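Side-chain contacts in flagellin B1 (Methanocaldococcus jannaschii DSM 2661, PDB 5YA6), which binds a calcium ion in its beta-rich domain and probably polymerises as a building block of the archaeal flagellum, or archaellum: residues 19-24 with 28-33; 59-64 with 125-130. All blocks are in the same frame, centred on the assembly; numbering follows the deposited sequence.

Contact 1. Residues 19-24 with 28-33; sequences TGHYDK and GIDKLA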
ATOM      1  N   THR B  19       5.568  -4.945 -13.646  1.00 11.94           N
ATOM      2  CA  THR B  19       5.067  -4.764 -15.010  1.00 12.92           C
ATOM      3  C   THR B  19       3.649  -5.294 -15.044  1.00 12.17           C
ATOM      4  O   THR B  19       3.243  -6.086 -14.180  1.00 12.83           O
ATOM      5  CB  THR B  19       5.889  -5.461 -16.051  1.00 13.59           C
ATOM      6  OG1 THR B  19       5.754  -6.838 -15.819  1.00 17.80           O
ATOM      7  CG2 THR B  19       7.343  -5.081 -15.998  1.00 13.22           C
ATOM      8  N   GLY B  20       2.868  -4.763 -15.963  1.00 11.80           N
ATOM      9  CA  GLY B  20       1.488  -5.218 -16.174  1.00 11.72           C
ATOM     10  C   GLY B  20       1.282  -5.594 -17.609  1.00 13.29           C
ATOM     11  O   GLY B  20       1.898  -5.054 -18.531  1.00 13.48           O
ATOM     12  N   HIS B  21       0.339  -6.508 -17.802  1.00 14.11           N
ATOM     13  CA  HIS B  21      -0.111  -6.894 -19.113  1.00 13.93           C
ATOM     14  C   HIS B  21      -1.421  -6.215 -19.408  1.00 13.57           C
ATOM     15  O   HIS B  21      -2.362  -6.360 -18.607  1.00 12.26           O
ATOM     16  CB  HIS B  21      -0.378  -8.416 -19.154  1.00 15.22           C
ATOM     17  CG  HIS B  21      -0.820  -8.894 -20.495  1.00 14.64           C
ATOM     18  ND1 HIS B  21      -2.140  -8.997 -20.838  1.00 16.34           N
ATOM     19  CD2 HIS B  21      -0.116  -9.111 -21.637  1.00 17.93           C
ATOM     20  CE1 HIS B  21      -2.238  -9.343 -22.108  1.00 18.97           C
ATOM     21  NE2 HIS B  21      -1.025  -9.457 -22.602  1.00 17.73           N
ATOM     22  N   TYR B  22      -1.504  -5.464 -20.509  1.00 12.24           N
ATOM     23  CA  TYR B  22      -2.728  -4.868 -20.946  1.00 12.90           C
ATOM     24  C   TYR B  22      -3.436  -5.748 -21.996  1.00 14.57           C
ATOM     25  O   TYR B  22      -2.816  -6.125 -23.010  1.00 15.25           O
ATOM     26  CB  TYR B  22      -2.407  -3.489 -21.598  1.00 12.94           C
ATOM     27  CG  TYR B  22      -3.525  -2.848 -22.376  1.00 12.71           C
ATOM     28  CD1 TYR B  22      -4.738  -2.600 -21.794  1.00 13.49           C
ATOM     29  CD2 TYR B  22      -3.323  -2.367 -23.681  1.00 13.32           C
ATOM     30  CE1 TYR B  22      -5.770  -2.005 -22.478  1.00 13.42           C
ATOM     31  CE2 TYR B  22      -4.349  -1.763 -24.377  1.00 14.14           C
ATOM     32  CZ  TYR B  22      -5.550  -1.527 -23.771  1.00 14.95           C
ATOM     33  OH  TYR B  22      -6.570  -0.910 -24.450  1.00 17.49           O
ATOM     34  N   ASP B  23      -4.681  -6.115 -21.719  1.00 14.14           N
ATOM     35  CA  ASP B  23      -5.532  -6.838 -22.658  1.00 15.39           C
ATOM     36  C   ASP B  23      -6.613  -5.907 -23.107  1.00 14.90           C
ATOM     37  O   ASP B  23      -7.494  -5.547 -22.365  1.00 15.14           O
ATOM     38  CB  ASP B  23      -6.056  -8.055 -21.959  1.00 15.18           C
ATOM     39  CG  ASP B  23      -6.860  -8.968 -22.883  1.00 16.81           C
ATOM     40  OD1 ASP B  23      -7.535  -8.454 -23.783  1.00 17.12           O
ATOM     41  OD2 ASP B  23      -6.847 -10.189 -22.610  1.00 20.40           O
ATOM     42  N   LYS B  24      -6.460  -5.449 -24.346  1.00 17.16           N
ATOM     43  CA  LYS B  24      -7.383  -4.475 -24.902  1.00 17.99           C
ATOM     44  C   LYS B  24      -8.838  -4.937 -24.921  1.00 16.97           C
ATOM     45  O   LYS B  24      -9.735  -4.145 -24.699  1.00 17.73           O
ATOM     46  CB  LYS B  24      -6.896  -4.023 -26.278  1.00 22.56           C
ATOM     47  CG  LYS B  24      -6.915  -5.043 -27.384  1.00 25.85           C
ATOM     48  CD  LYS B  24      -6.090  -4.537 -28.573  1.00 30.39           C
ATOM     49  CE  LYS B  24      -6.415  -3.102 -28.956  1.00 34.64           C
ATOM     50  NZ  LYS B  24      -5.874  -2.729 -30.304  1.00 39.13           N
ATOM     51  N   GLY B  28      -8.110  -3.120 -19.870  1.00 14.95           N
ATOM     52  CA  GLY B  28      -7.216  -2.862 -18.753  1.00 14.27           C
ATOM     53  C   GLY B  28      -6.110  -3.844 -18.521  1.00 13.53           C
ATOM     54  O   GLY B  28      -5.908  -4.793 -19.302  1.00 13.86           O
ATOM     55  N   ILE B  29      -5.427  -3.651 -17.389  1.00 11.90           N
ATOM     56  CA  ILE B  29      -4.382  -4.558 -16.999  1.00 12.46           C
ATOM     57  C   ILE B  29      -4.948  -5.816 -16.324  1.00 12.61           C
ATOM     58  O   ILE B  29      -5.608  -5.706 -15.278  1.00 11.71           O
ATOM     59  CB  ILE B  29      -3.313  -3.832 -16.146  1.00 13.84           C
ATOM     60  CG1 ILE B  29      -2.595  -2.835 -17.080  1.00 15.55           C
ATOM     61  CG2 ILE B  29      -2.378  -4.819 -15.442  1.00 13.44           C
ATOM     62  CD1 ILE B  29      -1.625  -1.973 -16.372  1.00 17.27           C
ATOM     63  N   ASP B  30      -4.745  -6.970 -16.946  1.00 12.01           N
ATOM     64  CA  ASP B  30      -5.333  -8.187 -16.411  1.00 12.63           C
ATOM     65  C   ASP B  30      -4.344  -9.006 -15.586  1.00 12.73           C
ATOM     66  O   ASP B  30      -4.750  -9.880 -14.867  1.00 13.06           O
ATOM     67  CB  ASP B  30      -5.943  -9.034 -17.538  1.00 13.57           C
ATOM     68  CG  ASP B  30      -4.891  -9.555 -18.502  1.00 14.35           C
ATOM     69  OD1 ASP B  30      -4.150  -8.733 -19.013  1.00 15.86           O
ATOM     70  OD2 ASP B  30      -4.771 -10.787 -18.741  1.00 15.98           O
ATOM     71  N   LYS B  31      -3.039  -8.762 -15.734  1.00 12.67           N
ATOM     72  CA  LYS B  31      -2.024  -9.526 -15.072  1.00 11.79           C
ATOM     73  C   LYS B  31      -0.889  -8.619 -14.621  1.00 11.84           C
ATOM     74  O   LYS B  31      -0.583  -7.569 -15.317  1.00 12.45           O
ATOM     75  CB  LYS B  31      -1.446 -10.627 -15.959  1.00 13.48           C
ATOM     76  CG  LYS B  31      -2.370 -11.777 -16.318  1.00 15.52           C
ATOM     77  CD  LYS B  31      -1.624 -12.724 -17.263  1.00 18.43           C
ATOM     78  CE  LYS B  31      -2.321 -14.024 -17.336  1.00 23.77           C
ATOM     79  NZ  LYS B  31      -1.615 -14.937 -18.301  1.00 27.45           N
ATOM     80  N   LEU B  32      -0.295  -8.971 -13.478  1.00 11.61           N
ATOM     81  CA  LEU B  32       0.842  -8.216 -12.869  1.00 11.37           C
ATOM     82  C   LEU B  32       2.016  -9.163 -12.722  1.00 13.24           C
ATOM     83  O   LEU B  32       1.840 -10.338 -12.411  1.00 13.48           O
ATOM     84  CB  LEU B  32       0.517  -7.619 -11.494  1.00 12.20           C
ATOM     85  CG  LEU B  32      -0.631  -6.624 -11.467  1.00 13.40           C
ATOM     86  CD1 LEU B  32      -1.037  -6.344 -10.057  1.00 14.59           C
ATOM     87  CD2 LEU B  32      -0.252  -5.347 -12.209  1.00 12.64           C
ATOM     88  N   ALA B  33       3.215  -8.629 -12.832  1.00 11.85           N
ATOM     89  CA  ALA B  33       4.439  -9.356 -12.569  1.00 12.22           C
ATOM     90  C   ALA B  33       5.263  -8.486 -11.617  1.00 12.95           C
ATOM     91  O   ALA B  33       5.739  -7.367 -12.001  1.00 13.56           O
ATOM     92  CB  ALA B  33       5.189  -9.637 -13.873  1.00 12.57           C
TER
HETATM   93  O   HOH W   1      -4.518 -11.578 -21.899  1.00 28.96           O

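Contact 2. Residues 59-64 with 125-130; sequences ESHVLN and NAVFNK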
ATOM      1  N   GLU B  59     -10.953  -2.529  -1.592  1.00 16.83           N
ATOM      2  CA  GLU B  59     -10.796  -3.848  -1.013  1.00 16.42           C
ATOM      3  C   GLU B  59      -9.337  -4.190  -0.776  1.00 16.46           C
ATOM      4  O   GLU B  59      -8.486  -3.840  -1.563  1.00 18.06           O
ATOM      5  CB  GLU B  59     -11.384  -4.979  -1.897  1.00 19.92           C
ATOM      6  CG  GLU B  59     -12.855  -4.910  -2.221  1.00 24.71           C
ATOM      7  CD  GLU B  59     -13.326  -6.140  -3.024  1.00 27.51           C
ATOM      8  OE1 GLU B  59     -12.914  -7.328  -2.705  1.00 30.16           O
ATOM      9  OE2 GLU B  59     -14.057  -5.891  -4.002  1.00 33.00           O
ATOM     10  N   SER B  60      -9.086  -4.975   0.249  1.00 17.00           N
ATOM     11  CA  SER B  60      -7.783  -5.463   0.563  1.00 20.03           C
ATOM     12  C   SER B  60      -7.827  -6.973   0.221  1.00 20.16           C
ATOM     13  O   SER B  60      -8.913  -7.636   0.314  1.00 22.83           O
ATOM     14  CB  SER B  60      -7.482  -5.246   2.053  1.00 23.23           C
ATOM     15  OG  SER B  60      -6.127  -5.553   2.351  1.00 29.61           O
ATOM     16  N   HIS B  61      -6.772  -7.449  -0.425  1.00 15.38           N
ATOM     17  CA  HIS B  61      -6.668  -8.862  -0.825  1.00 17.50           C
ATOM     18  C   HIS B  61      -5.432  -9.435  -0.263  1.00 17.79           C
ATOM     19  O   HIS B  61      -4.391  -8.744  -0.259  1.00 18.20           O
ATOM     20  CB  HIS B  61      -6.634  -8.982  -2.335  1.00 15.97           C
ATOM     21  CG  HIS B  61      -7.828  -8.422  -2.988  1.00 16.05           C
ATOM     22  ND1 HIS B  61      -8.928  -9.184  -3.286  1.00 18.55           N
ATOM     23  CD2 HIS B  61      -8.121  -7.164  -3.371  1.00 16.29           C
ATOM     24  CE1 HIS B  61      -9.840  -8.415  -3.852  1.00 17.54           C
ATOM     25  NE2 HIS B  61      -9.374  -7.182  -3.903  1.00 18.51           N
ATOM     26  N   VAL B  62      -5.458 -10.718   0.168  1.00 17.43           N
ATOM     27  CA  VAL B  62      -4.299 -11.428   0.648  1.00 17.89           C
ATOM     28  C   VAL B  62      -4.141 -12.658  -0.248  1.00 17.11           C
ATOM     29  O   VAL B  62      -5.103 -13.418  -0.459  1.00 18.41           O
ATOM     30  CB  VAL B  62      -4.425 -11.913   2.116  1.00 21.18           C
ATOM     31  CG1 VAL B  62      -3.114 -12.442   2.645  1.00 21.85           C
ATOM     32  CG2 VAL B  62      -4.900 -10.754   2.993  1.00 24.18           C
ATOM     33  N   LEU B  63      -2.980 -12.774  -0.873  1.00 15.54           N
ATOM     34  CA  LEU B  63      -2.675 -13.886  -1.772  1.00 15.68           C
ATOM     35  C   LEU B  63      -1.582 -14.730  -1.219  1.00 14.27           C
ATOM     36  O   LEU B  63      -0.546 -14.264  -0.696  1.00 13.11           O
ATOM     37  CB  LEU B  63      -2.229 -13.390  -3.157  1.00 16.34           C
ATOM     38  CG  LEU B  63      -3.166 -12.656  -4.072  1.00 20.51           C
ATOM     39  CD1 LEU B  63      -3.464 -11.281  -3.604  1.00 23.84           C
ATOM     40  CD2 LEU B  63      -2.566 -12.523  -5.463  1.00 22.15           C
ATOM     41  N   ASN B  64      -1.753 -16.043  -1.397  1.00 15.55           N
ATOM     42  CA  ASN B  64      -0.814 -17.021  -0.894  1.00 16.90           C
ATOM     43  C   ASN B  64      -0.018 -17.741  -1.977  1.00 15.49           C
ATOM     44  O   ASN B  64      -0.395 -17.662  -3.170  1.00 13.98           O
ATOM     45  CB  ASN B  64      -1.576 -18.062  -0.048  1.00 20.86           C
ATOM     46  CG  ASN B  64      -2.232 -17.404   1.160  1.00 23.56           C
ATOM     47  OD1 ASN B  64      -1.549 -17.002   2.098  1.00 28.96           O
ATOM     48  ND2 ASN B  64      -3.537 -17.258   1.114  1.00 27.33           N
ATOM     49  N   ASN B 125      -7.183  -9.794 -13.073  1.00 16.21           N
ATOM     50  CA  ASN B 125      -8.547 -10.002 -13.492  1.00 19.46           C
ATOM     51  C   ASN B 125      -9.268 -10.952 -12.518  1.00 17.16           C
ATOM     52  O   ASN B 125     -10.411 -10.703 -12.129  1.00 18.33           O
ATOM     53  CB  ASN B 125      -8.531 -10.525 -14.944  1.00 20.15           C
ATOM     54  CG  ASN B 125      -9.865 -10.604 -15.574  1.00 25.27           C
ATOM     55  OD1 ASN B 125     -10.626  -9.641 -15.630  1.00 28.62           O
ATOM     56  ND2 ASN B 125     -10.177 -11.787 -16.112  1.00 27.13           N
ATOM     57  N   ALA B 126      -8.571 -11.974 -12.061  1.00 16.31           N
ATOM     58  CA  ALA B 126      -9.141 -12.927 -11.156  1.00 16.52           C
ATOM     59  C   ALA B 126      -9.185 -12.401  -9.712  1.00 17.13           C
ATOM     60  O   ALA B 126     -10.191 -12.552  -8.985  1.00 18.96           O
ATOM     61  CB  ALA B 126      -8.426 -14.256 -11.275  1.00 15.49           C
ATOM     62  N   VAL B 127      -8.157 -11.676  -9.282  1.00 15.27           N
ATOM     63  CA  VAL B 127      -8.145 -11.124  -7.906  1.00 15.94           C
ATOM     64  C   VAL B 127      -9.165  -9.993  -7.700  1.00 16.03           C
ATOM     65  O   VAL B 127      -9.887  -9.963  -6.704  1.00 17.32           O
ATOM     66  CB  VAL B 127      -6.706 -10.641  -7.527  1.00 15.18           C
ATOM     67  CG1 VAL B 127      -6.667 -10.034  -6.141  1.00 15.85           C
ATOM     68  CG2 VAL B 127      -5.717 -11.815  -7.568  1.00 14.30           C
ATOM     69  N   PHE B 128      -9.241  -9.111  -8.665  1.00 16.58           N
ATOM     70  CA  PHE B 128     -10.040  -7.909  -8.537  1.00 18.15           C
ATOM     71  C   PHE B 128     -11.380  -8.019  -9.223  1.00 20.19           C
ATOM     72  O   PHE B 128     -12.153  -7.084  -9.138  1.00 20.31           O
ATOM     73  CB  PHE B 128      -9.240  -6.698  -9.099  1.00 18.39           C
ATOM     74  CG  PHE B 128      -7.871  -6.482  -8.449  1.00 19.91           C
ATOM     75  CD1 PHE B 128      -7.679  -6.586  -7.088  1.00 19.76           C
ATOM     76  CD2 PHE B 128      -6.763  -6.197  -9.226  1.00 20.99           C
ATOM     77  CE1 PHE B 128      -6.426  -6.362  -6.506  1.00 20.02           C
ATOM     78  CE2 PHE B 128      -5.531  -5.974  -8.650  1.00 24.13           C
ATOM     79  CZ  PHE B 128      -5.353  -6.077  -7.282  1.00 21.76           C
ATOM     80  N   ASN B 129     -11.595  -9.121  -9.949  1.00 17.82           N
ATOM     81  CA  ASN B 129     -12.790  -9.414 -10.723  1.00 21.00           C
ATOM     82  C   ASN B 129     -13.021  -8.492 -11.902  1.00 19.61           C
ATOM     83  O   ASN B 129     -14.106  -8.389 -12.413  1.00 23.76           O
ATOM     84  CB  ASN B 129     -14.013  -9.485  -9.780  1.00 23.21           C
ATOM     85  CG  ASN B 129     -14.021 -10.775  -9.012  1.00 26.55           C
ATOM     86  OD1 ASN B 129     -13.648 -10.804  -7.848  1.00 29.29           O
ATOM     87  ND2 ASN B 129     -14.355 -11.849  -9.694  1.00 27.87           N
ATOM     88  N   LYS B 130     -11.966  -7.807 -12.331  1.00 18.10           N
ATOM     89  CA  LYS B 130     -11.984  -7.000 -13.545  1.00 20.81           C
ATOM     90  C   LYS B 130     -10.566  -6.581 -13.831  1.00 18.77           C
ATOM     91  O   LYS B 130      -9.701  -6.710 -12.944  1.00 18.78           O
ATOM     92  CB  LYS B 130     -12.812  -5.717 -13.352  1.00 23.54           C
ATOM     93  CG  LYS B 130     -12.378  -4.880 -12.152  1.00 30.27           C
ATOM     94  CD  LYS B 130     -12.620  -3.392 -12.431  1.00 39.15           C
ATOM     95  CE  LYS B 130     -12.501  -2.541 -11.167  1.00 42.77           C
ATOM     96  NZ  LYS B 130     -13.616  -2.811 -10.215  1.00 45.30           N
TER

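Contact 1. Residues 19-24 with 28-33
His-21 ND1 gives its hydrogen to Asp-30 OD1 at 2.7 Å, and the bond is nearly straight (172° at the hydrogen). The oxygen lies at the edge of the imidazole, in its plane, and accepts through its syn lone pair, while the carboxylate is turned 72° from the ring. Asp-30 reaches back this way because its CG stands between its own N and carbonyl carbon (chi1 65°). The same oxygen also comes within 3.0 Å of His-21 O; two acceptors this close should repel, but Asp-30 N donates to that carbonyl and ND1 holds the carboxylate. Asp-30 is the extra residue of a beta bulge: His-21 N bonds to Lys-31 O, whereas His-21 O takes Asp-30 N.

Asp-30 OD1 also touches Asp-23 CB at 3.6 Å. Asp-23 OD2 and Asp-30 OD2 are 4.4 Å apart, like charges whose repulsion is probably eased by a water that donates to both, the bond to Asp-30 OD2 being the longer; Asp-23 OD1 is hydrogen-bonded to Thr-25 OG1. With a leucine in place of Asp-30, His-21 ND1 would probably lose its acceptor, leaving the ring freer to turn and the water with one mate fewer.

On the opposite face of the hairpin, Ile-29 CG2 packs against Gly-20 CA at 4.0 Å, and Tyr-22 CD1 lies 3.5 Å from Gly-28 O. Paired bonds between Thr-19 and Ala-33 close the far end, where Thr-19 OG1 touches Ala-33 CB.

Strand 13-23 is flanked on its other edge by strand 164-168, through Gly-20 and Ile-165, and strand 28-38 by strand 117-123, through Leu-32 and Val-122. Lys-31 runs off extended to the carbonyl of Phe-79 and to the Trp-87 ring, and Phe-79 also meets the His-21 ring.

Contact 2. Residues 59-64 with 125-130
His-61 leans from its strand onto the last turn of a short helix, meeting Val-127 and Phe-128 with one side of its ring. Its CB starts the contact, 3.9 Å from Val-127 CG1. The next atom, CG, sits opposite the carbonyl carbon (chi1 -59°), which carries the imidazole out over the helix. There Val-127 CG1 lies under the face in a CH-pi contact, 3.9 Å from the ring centroid and displaced toward the CG-ND1 side. Further out, His-61 CE1 comes 3.2 Å from Val-127 O, which stands well off the ring plane on the same side as the methyl, so this is a packing contact and not a C-H...O one. CD2, across the ring, is 3.7 Å from Phe-128 CE1, and NE2 is about as far from Phe-128 CD1. The rings of His-61 and Phe-128 make an offset edge-to-face pair, the phenyl edge directed at the imidazole face with the planes 70° apart.

The arrangement is strand-on-helix packing: helix 124-128, which follows directly on strand 117-123, lies against strand 59-69 in the beta-rich domain of this archaeal flagellin. Asn-129, with a positive phi of 66°, turns the chain out of the helix.

Val-127 works in two directions. While CG1 serves the histidine, CG2 touches Leu-63 CD2 at 3.9 Å, a plain apolar contact two residues along the strand on the same side as His-61. Both Leu-63 and Val-127 also rest on Val-122. Phe-128 meets the ring of Tyr-56 as well, and Lys-130, just beyond the helix, forms a salt bridge with Asp-57. Facing the other way from the same strand, Ser-60 OG hydrogen-bonds to Ser-60 of the second subunit.

How the contacts relate
Contact 1 precedes contact 2 along the chain, its hairpin complete before residue 59, and their centres lie 14 Å apart. Both reach one large mixed sheet: contact 1 lies within it, pairing strands 13-23 and 28-38, while contact 2 packs helix 124-128 on its strand 59-69. Strand 117-123 stands next to 28-38 and leads straight into that helix, making it the bridge between the two sites. A probable backbone hydrogen bond, from Asn-125 N to Asp-30 O at 3.0 Å, joins them directly. Hairpin and helix are thus tied to each other and to the sheet as one piece of the domain, while the calcium site is formed by other residues, from Asp-102 to Asp-116.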